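Local coordinates for L-cysteine S-thiosulfotransferase subunit SoxA (Paracoccus denitrificans, PDB 2C1D), which forms, with its partner subunit SoxX, a heme enzyme that joins thiosulfate to a cysteine of the carrier protein SoxY during sulfur oxidation, at residues 16-28 / 247-259. Sequence-based numbering, arbitrary orientation.
Sequences VEIVTKTAPPAFL and YVASRGNGLSVEG
Phe27, Leu28 and Pro25 pack on the last turn of helix 239-251, in the second cytochrome c domain of SoxA, while Val19 and Ser256 tie the following loop to strand 16-22. This is the middle strand of a three-stranded antiparallel sheet (7-9, 16-22, 35-36); it and its extension run along the helix end and the loop after it. The contact is tight at both ends. At the helix, Leu28 crosses Arg251 at about a right angle, with both methyls on one side of the guanidinium: CD2 over its centre and 3.7 Å from Arg251 CB, CD1 near NH1. A bend at chi3 (72°) folds the guanidinium under the leucine, and Glu185, next to the heme ligand His184, pairs with it in a salt bridge. Phe27 meets Tyr247 obliquely, planes at 46°, and its CZ lies 3.4 Å from Ser250 OG; Trp162 meets both rings edge-to-face. Pro25 CG rests 3.6 Å from Ser250 O.

Between the ends the fit loosens around exposed Ala23. At the type II turn from Gly252 to Leu255, a water donates to Ala23 O and perhaps to Asn253 O, at a doubtfully short distance; Thr22 offers Gly254 just its methyl CG2. The strand end is tight again, with Leu255 CD2 3.4 Å from Thr20 C, although Val19 keeps an exposed flank. Ser256 N donates to an in-plane lone pair of Val19 O, while Val19 N donates to Ser256 OG at 2.8 Å, with an N-H...O angle of 157°.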
ATOM      1  N   VAL A  16      -0.157  10.352 -26.248  1.00 33.38           N
ATOM      2  CA  VAL A  16       0.997  10.463 -25.352  1.00 33.10           C
ATOM      3  C   VAL A  16       1.399   9.104 -24.793  1.00 32.08           C
ATOM      4  O   VAL A  16       0.620   8.392 -24.147  1.00 30.89           O
ATOM      5  CB  VAL A  16       0.939  11.670 -24.318  1.00 34.03           C
ATOM      6  CG1 VAL A  16      -0.409  12.346 -24.268  1.00 34.87           C
ATOM      7  CG2 VAL A  16       1.458  11.288 -22.932  1.00 34.33           C
ATOM      8  N   GLU A  17       2.632   8.748 -25.125  1.00 31.59           N
ATOM      9  CA  GLU A  17       3.241   7.534 -24.676  1.00 32.08           C
ATOM     10  C   GLU A  17       3.561   7.652 -23.186  1.00 30.60           C
ATOM     11  O   GLU A  17       4.069   8.676 -22.728  1.00 30.11           O
ATOM     12  CB  GLU A  17       4.517   7.268 -25.477  1.00 33.15           C
ATOM     13  CG  GLU A  17       4.296   7.149 -26.992  1.00 37.81           C
ATOM     14  CD  GLU A  17       5.570   6.782 -27.740  1.00 45.28           C
ATOM     15  OE1 GLU A  17       6.657   6.687 -27.097  1.00 49.19           O
ATOM     16  OE2 GLU A  17       5.486   6.583 -28.980  1.00 51.10           O
ATOM     17  N   ILE A  18       3.234   6.585 -22.466  1.00 29.57           N
ATOM     18  CA  ILE A  18       3.559   6.410 -21.069  1.00 28.95           C
ATOM     19  C   ILE A  18       4.546   5.223 -20.948  1.00 28.34           C
ATOM     20  O   ILE A  18       4.237   4.102 -21.369  1.00 28.28           O
ATOM     21  CB  ILE A  18       2.270   6.135 -20.260  1.00 28.41           C
ATOM     22  CG1 ILE A  18       1.214   7.230 -20.500  1.00 29.72           C
ATOM     23  CG2 ILE A  18       2.593   5.987 -18.764  1.00 28.56           C
ATOM     24  CD1 ILE A  18       1.640   8.680 -20.160  1.00 28.09           C
ATOM     25  N   VAL A  19       5.733   5.483 -20.396  1.00 27.87           N
ATOM     26  CA  VAL A  19       6.664   4.407 -20.033  1.00 28.52           C
ATOM     27  C   VAL A  19       6.119   3.738 -18.777  1.00 27.80           C
ATOM     28  O   VAL A  19       6.080   4.352 -17.700  1.00 28.01           O
ATOM     29  CB  VAL A  19       8.124   4.932 -19.788  1.00 28.64           C
ATOM     30  CG1 VAL A  19       9.055   3.798 -19.289  1.00 29.98           C
ATOM     31  CG2 VAL A  19       8.713   5.536 -21.061  1.00 29.56           C
ATOM     32  N   THR A  20       5.680   2.498 -18.912  1.00 28.05           N
ATOM     33  CA  THR A  20       5.143   1.717 -17.790  1.00 28.05           C
ATOM     34  C   THR A  20       6.047   0.562 -17.330  1.00 29.03           C
ATOM     35  O   THR A  20       5.684  -0.186 -16.413  1.00 27.96           O
ATOM     36  CB  THR A  20       3.791   1.127 -18.183  1.00 28.19           C
ATOM     37  OG1 THR A  20       3.904   0.379 -19.409  1.00 27.22           O
ATOM     38  CG2 THR A  20       2.780   2.222 -18.487  1.00 28.94           C
ATOM     39  N   LYS A  21       7.187   0.404 -17.994  1.00 29.57           N
ATOM     40  CA  LYS A  21       8.126  -0.685 -17.718  1.00 31.17           C
ATOM     41  C   LYS A  21       9.505  -0.186 -18.144  1.00 30.87           C
ATOM     42  O   LYS A  21       9.688   0.353 -19.243  1.00 31.25           O
ATOM     43  CB  LYS A  21       7.702  -1.962 -18.468  1.00 31.61           C
ATOM     44  CG  LYS A  21       8.813  -2.995 -18.714  1.00 36.43           C
ATOM     45  CD  LYS A  21       8.318  -4.159 -19.603  1.00 40.23           C
ATOM     46  CE  LYS A  21       9.332  -5.341 -19.593  1.00 44.12           C
ATOM     47  NZ  LYS A  21       9.191  -6.241 -20.777  1.00 45.14           N
ATOM     48  N   THR A  22      10.464  -0.289 -17.245  1.00 30.19           N
ATOM     49  CA  THR A  22      11.789   0.244 -17.499  1.00 30.65           C
ATOM     50  C   THR A  22      12.790  -0.305 -16.487  1.00 30.88           C
ATOM     51  O   THR A  22      12.399  -0.974 -15.512  1.00 30.00           O
ATOM     52  CB  THR A  22      11.749   1.798 -17.506  1.00 30.62           C
ATOM     53  OG1 THR A  22      12.965   2.333 -18.033  1.00 29.16           O
ATOM     54  CG2 THR A  22      11.648   2.389 -16.097  1.00 31.34           C
ATOM     55  N   ALA A  23      14.069  -0.051 -16.731  1.00 31.10           N
ATOM     56  CA  ALA A  23      15.115  -0.503 -15.825  1.00 31.83           C
ATOM     57  C   ALA A  23      15.002   0.280 -14.523  1.00 31.90           C
ATOM     58  O   ALA A  23      14.715   1.470 -14.538  1.00 32.68           O
ATOM     59  CB  ALA A  23      16.507  -0.305 -16.451  1.00 31.83           C
ATOM     60  N   PRO A  24      15.272  -0.359 -13.390  1.00 32.07           N
ATOM     61  CA  PRO A  24      15.126   0.314 -12.101  1.00 31.83           C
ATOM     62  C   PRO A  24      16.174   1.379 -11.928  1.00 31.62           C
ATOM     63  O   PRO A  24      17.176   1.318 -12.629  1.00 31.61           O
ATOM     64  CB  PRO A  24      15.355  -0.819 -11.073  1.00 31.81           C
ATOM     65  CG  PRO A  24      15.395  -2.062 -11.841  1.00 32.10           C
ATOM     66  CD  PRO A  24      15.754  -1.741 -13.239  1.00 31.58           C
ATOM     67  N   PRO A  25      15.991   2.311 -11.000  1.00 31.82           N
ATOM     68  CA  PRO A  25      17.069   3.236 -10.637  1.00 31.95           C
ATOM     69  C   PRO A  25      18.218   2.443 -10.001  1.00 32.36           C
ATOM     70  O   PRO A  25      17.988   1.343  -9.521  1.00 31.42           O
ATOM     71  CB  PRO A  25      16.403   4.168  -9.628  1.00 32.32           C
ATOM     72  CG  PRO A  25      15.313   3.375  -9.063  1.00 31.18           C
ATOM     73  CD  PRO A  25      14.789   2.542 -10.186  1.00 32.24           C
ATOM     74  N   ALA A  26      19.429   2.976 -10.016  1.00 33.14           N
ATOM     75  CA  ALA A  26      20.595   2.189  -9.626  1.00 34.10           C
ATOM     76  C   ALA A  26      20.451   1.618  -8.205  1.00 34.32           C
ATOM     77  O   ALA A  26      20.813   0.479  -7.966  1.00 33.94           O
ATOM     78  CB  ALA A  26      21.890   3.016  -9.766  1.00 34.47           C
ATOM     79  N   PHE A  27      19.850   2.369  -7.286  1.00 34.61           N
ATOM     80  CA  PHE A  27      19.660   1.866  -5.924  1.00 34.42           C
ATOM     81  C   PHE A  27      18.750   0.655  -5.797  1.00 34.57           C
ATOM     82  O   PHE A  27      18.786  -0.038  -4.792  1.00 35.13           O
ATOM     83  CB  PHE A  27      19.242   2.984  -4.968  1.00 34.64           C
ATOM     84  CG  PHE A  27      17.777   3.343  -5.001  1.00 34.13           C
ATOM     85  CD1 PHE A  27      16.856   2.672  -4.189  1.00 33.99           C
ATOM     86  CD2 PHE A  27      17.334   4.410  -5.773  1.00 32.87           C
ATOM     87  CE1 PHE A  27      15.507   3.062  -4.165  1.00 33.32           C
ATOM     88  CE2 PHE A  27      15.994   4.781  -5.774  1.00 33.78           C
ATOM     89  CZ  PHE A  27      15.080   4.115  -4.957  1.00 33.56           C
ATOM     90  N   LEU A  28      17.952   0.383  -6.815  1.00 34.71           N
ATOM     91  CA  LEU A  28      17.102  -0.789  -6.831  1.00 35.43           C
ATOM     92  C   LEU A  28      17.603  -1.900  -7.767  1.00 36.29           C
ATOM     93  O   LEU A  28      16.886  -2.862  -7.999  1.00 36.30           O
ATOM     94  CB  LEU A  28      15.701  -0.362  -7.264  1.00 35.49           C
ATOM     95  CG  LEU A  28      14.558  -0.429  -6.263  1.00 36.74           C
ATOM     96  CD1 LEU A  28      15.022  -0.383  -4.794  1.00 36.67           C
ATOM     97  CD2 LEU A  28      13.528   0.646  -6.575  1.00 36.63           C
ATOM     98  N   TYR A 247      10.803   8.861  -0.869  1.00 23.42           N
ATOM     99  CA  TYR A 247      11.456   7.593  -1.070  1.00 24.19           C
ATOM    100  C   TYR A 247      10.696   6.729  -2.104  1.00 24.06           C
ATOM    101  O   TYR A 247      11.299   6.187  -3.025  1.00 24.48           O
ATOM    102  CB  TYR A 247      11.646   6.850   0.250  1.00 24.15           C
ATOM    103  CG  TYR A 247      12.272   5.529   0.016  1.00 24.56           C
ATOM    104  CD1 TYR A 247      13.623   5.434  -0.305  1.00 26.38           C
ATOM    105  CD2 TYR A 247      11.516   4.368   0.055  1.00 25.43           C
ATOM    106  CE1 TYR A 247      14.214   4.196  -0.561  1.00 24.71           C
ATOM    107  CE2 TYR A 247      12.089   3.144  -0.220  1.00 24.87           C
ATOM    108  CZ  TYR A 247      13.441   3.067  -0.526  1.00 26.25           C
ATOM    109  OH  TYR A 247      13.995   1.834  -0.809  1.00 27.12           O
ATOM    110  N   VAL A 248       9.379   6.623  -1.955  1.00 24.39           N
ATOM    111  CA  VAL A 248       8.572   5.751  -2.820  1.00 24.44           C
ATOM    112  C   VAL A 248       8.530   6.326  -4.238  1.00 24.24           C
ATOM    113  O   VAL A 248       8.662   5.589  -5.200  1.00 25.44           O
ATOM    114  CB  VAL A 248       7.154   5.514  -2.254  1.00 24.33           C
ATOM    115  CG1 VAL A 248       6.296   4.644  -3.191  1.00 23.87           C
ATOM    116  CG2 VAL A 248       7.241   4.816  -0.912  1.00 25.42           C
ATOM    117  N   ALA A 249       8.401   7.641  -4.370  1.00 23.98           N
ATOM    118  CA  ALA A 249       8.496   8.276  -5.676  1.00 24.46           C
ATOM    119  C   ALA A 249       9.754   7.856  -6.458  1.00 24.57           C
ATOM    120  O   ALA A 249       9.690   7.579  -7.652  1.00 24.55           O
ATOM    121  CB  ALA A 249       8.456   9.800  -5.541  1.00 24.15           C
ATOM    122  N   SER A 250      10.888   7.851  -5.772  1.00 25.02           N
ATOM    123  CA  SER A 250      12.183   7.568  -6.380  1.00 24.94           C
ATOM    124  C   SER A 250      12.290   6.113  -6.798  1.00 25.02           C
ATOM    125  O   SER A 250      13.050   5.807  -7.708  1.00 25.96           O
ATOM    126  CB  SER A 250      13.334   7.963  -5.444  1.00 25.03           C
ATOM    127  OG  SER A 250      13.500   7.045  -4.373  1.00 24.19           O
ATOM    128  N   ARG A 251      11.533   5.201  -6.165  1.00 24.98           N
ATOM    129  CA  ARG A 251      11.508   3.809  -6.601  1.00 24.98           C
ATOM    130  C   ARG A 251      10.945   3.650  -8.020  1.00 24.83           C
ATOM    131  O   ARG A 251      11.188   2.640  -8.675  1.00 24.64           O
ATOM    132  CB  ARG A 251      10.738   2.907  -5.632  1.00 25.09           C
ATOM    133  CG  ARG A 251      11.389   2.771  -4.246  1.00 25.48           C
ATOM    134  CD  ARG A 251      10.476   2.080  -3.242  1.00 24.42           C
ATOM    135  NE  ARG A 251      10.345   0.669  -3.533  1.00 24.77           N
ATOM    136  CZ  ARG A 251      11.208  -0.259  -3.132  1.00 26.59           C
ATOM    137  NH1 ARG A 251      12.258   0.060  -2.377  1.00 25.70           N
ATOM    138  NH2 ARG A 251      10.983  -1.525  -3.444  1.00 25.76           N
ATOM    139  N   GLY A 252      10.215   4.647  -8.502  1.00 24.39           N
ATOM    140  CA  GLY A 252       9.731   4.629  -9.872  1.00 24.40           C
ATOM    141  C   GLY A 252      10.423   5.599 -10.799  1.00 24.81           C
ATOM    142  O   GLY A 252       9.891   5.901 -11.863  1.00 25.83           O
ATOM    143  N   ASN A 253      11.600   6.097 -10.426  1.00 25.16           N
ATOM    144  CA  ASN A 253      12.400   6.951 -11.317  1.00 25.57           C
ATOM    145  C   ASN A 253      12.607   6.262 -12.658  1.00 26.10           C
ATOM    146  O   ASN A 253      13.062   5.098 -12.707  1.00 25.36           O
ATOM    147  CB  ASN A 253      13.763   7.257 -10.689  1.00 25.78           C
ATOM    148  CG  ASN A 253      13.733   8.454  -9.781  1.00 27.05           C
ATOM    149  OD1 ASN A 253      12.757   9.205  -9.770  1.00 26.71           O
ATOM    150  ND2 ASN A 253      14.826   8.669  -9.038  1.00 25.59           N
ATOM    151  N   GLY A 254      12.238   6.951 -13.739  1.00 26.54           N
ATOM    152  CA  GLY A 254      12.334   6.405 -15.087  1.00 26.71           C
ATOM    153  C   GLY A 254      10.980   6.082 -15.683  1.00 27.06           C
ATOM    154  O   GLY A 254      10.783   6.204 -16.893  1.00 26.57           O
ATOM    155  N   LEU A 255      10.036   5.651 -14.852  1.00 27.48           N
ATOM    156  CA  LEU A 255       8.653   5.517 -15.305  1.00 27.88           C
ATOM    157  C   LEU A 255       8.097   6.907 -15.616  1.00 27.71           C
ATOM    158  O   LEU A 255       8.547   7.909 -15.041  1.00 29.03           O
ATOM    159  CB  LEU A 255       7.790   4.836 -14.239  1.00 27.85           C
ATOM    160  CG  LEU A 255       8.126   3.382 -13.912  1.00 28.60           C
ATOM    161  CD1 LEU A 255       7.482   2.980 -12.606  1.00 27.55           C
ATOM    162  CD2 LEU A 255       7.692   2.445 -15.032  1.00 30.19           C
ATOM    163  N   SER A 256       7.112   6.980 -16.503  1.00 26.62           N
ATOM    164  CA  SER A 256       6.451   8.238 -16.773  1.00 26.02           C
ATOM    165  C   SER A 256       5.445   8.620 -15.684  1.00 25.12           C
ATOM    166  O   SER A 256       4.750   7.794 -15.062  1.00 25.82           O
ATOM    167  CB  SER A 256       5.699   8.228 -18.119  1.00 26.45           C
ATOM    168  OG  SER A 256       6.539   7.908 -19.220  1.00 26.37           O
ATOM    169  N   VAL A 257       5.324   9.912 -15.502  1.00 24.55           N
ATOM    170  CA  VAL A 257       4.185  10.461 -14.826  1.00 23.44           C
ATOM    171  C   VAL A 257       2.950  10.091 -15.658  1.00 23.73           C
ATOM    172  O   VAL A 257       2.852  10.479 -16.816  1.00 23.81           O
ATOM    173  CB  VAL A 257       4.313  11.983 -14.715  1.00 22.78           C
ATOM    174  CG1 VAL A 257       3.075  12.563 -14.136  1.00 23.02           C
ATOM    175  CG2 VAL A 257       5.493  12.355 -13.832  1.00 23.31           C
ATOM    176  N   GLU A 258       2.004   9.374 -15.066  1.00 23.74           N
ATOM    177  CA  GLU A 258       0.781   8.987 -15.780  1.00 23.97           C
ATOM    178  C   GLU A 258      -0.223  10.139 -15.900  1.00 24.13           C
ATOM    179  O   GLU A 258      -1.075  10.119 -16.797  1.00 24.89           O
ATOM    180  CB  GLU A 258       0.161   7.733 -15.145  1.00 24.37           C
ATOM    181  CG  GLU A 258       1.105   6.538 -15.311  1.00 24.74           C
ATOM    182  CD  GLU A 258       0.629   5.217 -14.733  1.00 25.58           C
ATOM    183  OE1 GLU A 258      -0.586   4.969 -14.582  1.00 25.42           O
ATOM    184  OE2 GLU A 258       1.512   4.369 -14.465  1.00 26.68           O
ATOM    185  N   GLY A 259      -0.077  11.155 -15.050  1.00 23.67           N
ATOM    186  CA  GLY A 259      -1.022  12.259 -14.948  1.00 24.02           C
ATOM    187  C   GLY A 259      -2.040  11.939 -13.891  1.00 24.25           C
ATOM    188  O   GLY A 259      -1.843  12.248 -12.729  1.00 24.30           O
TER
HETATM  189  O   HOH W   1      14.912   4.109 -14.152  1.00 36.40           O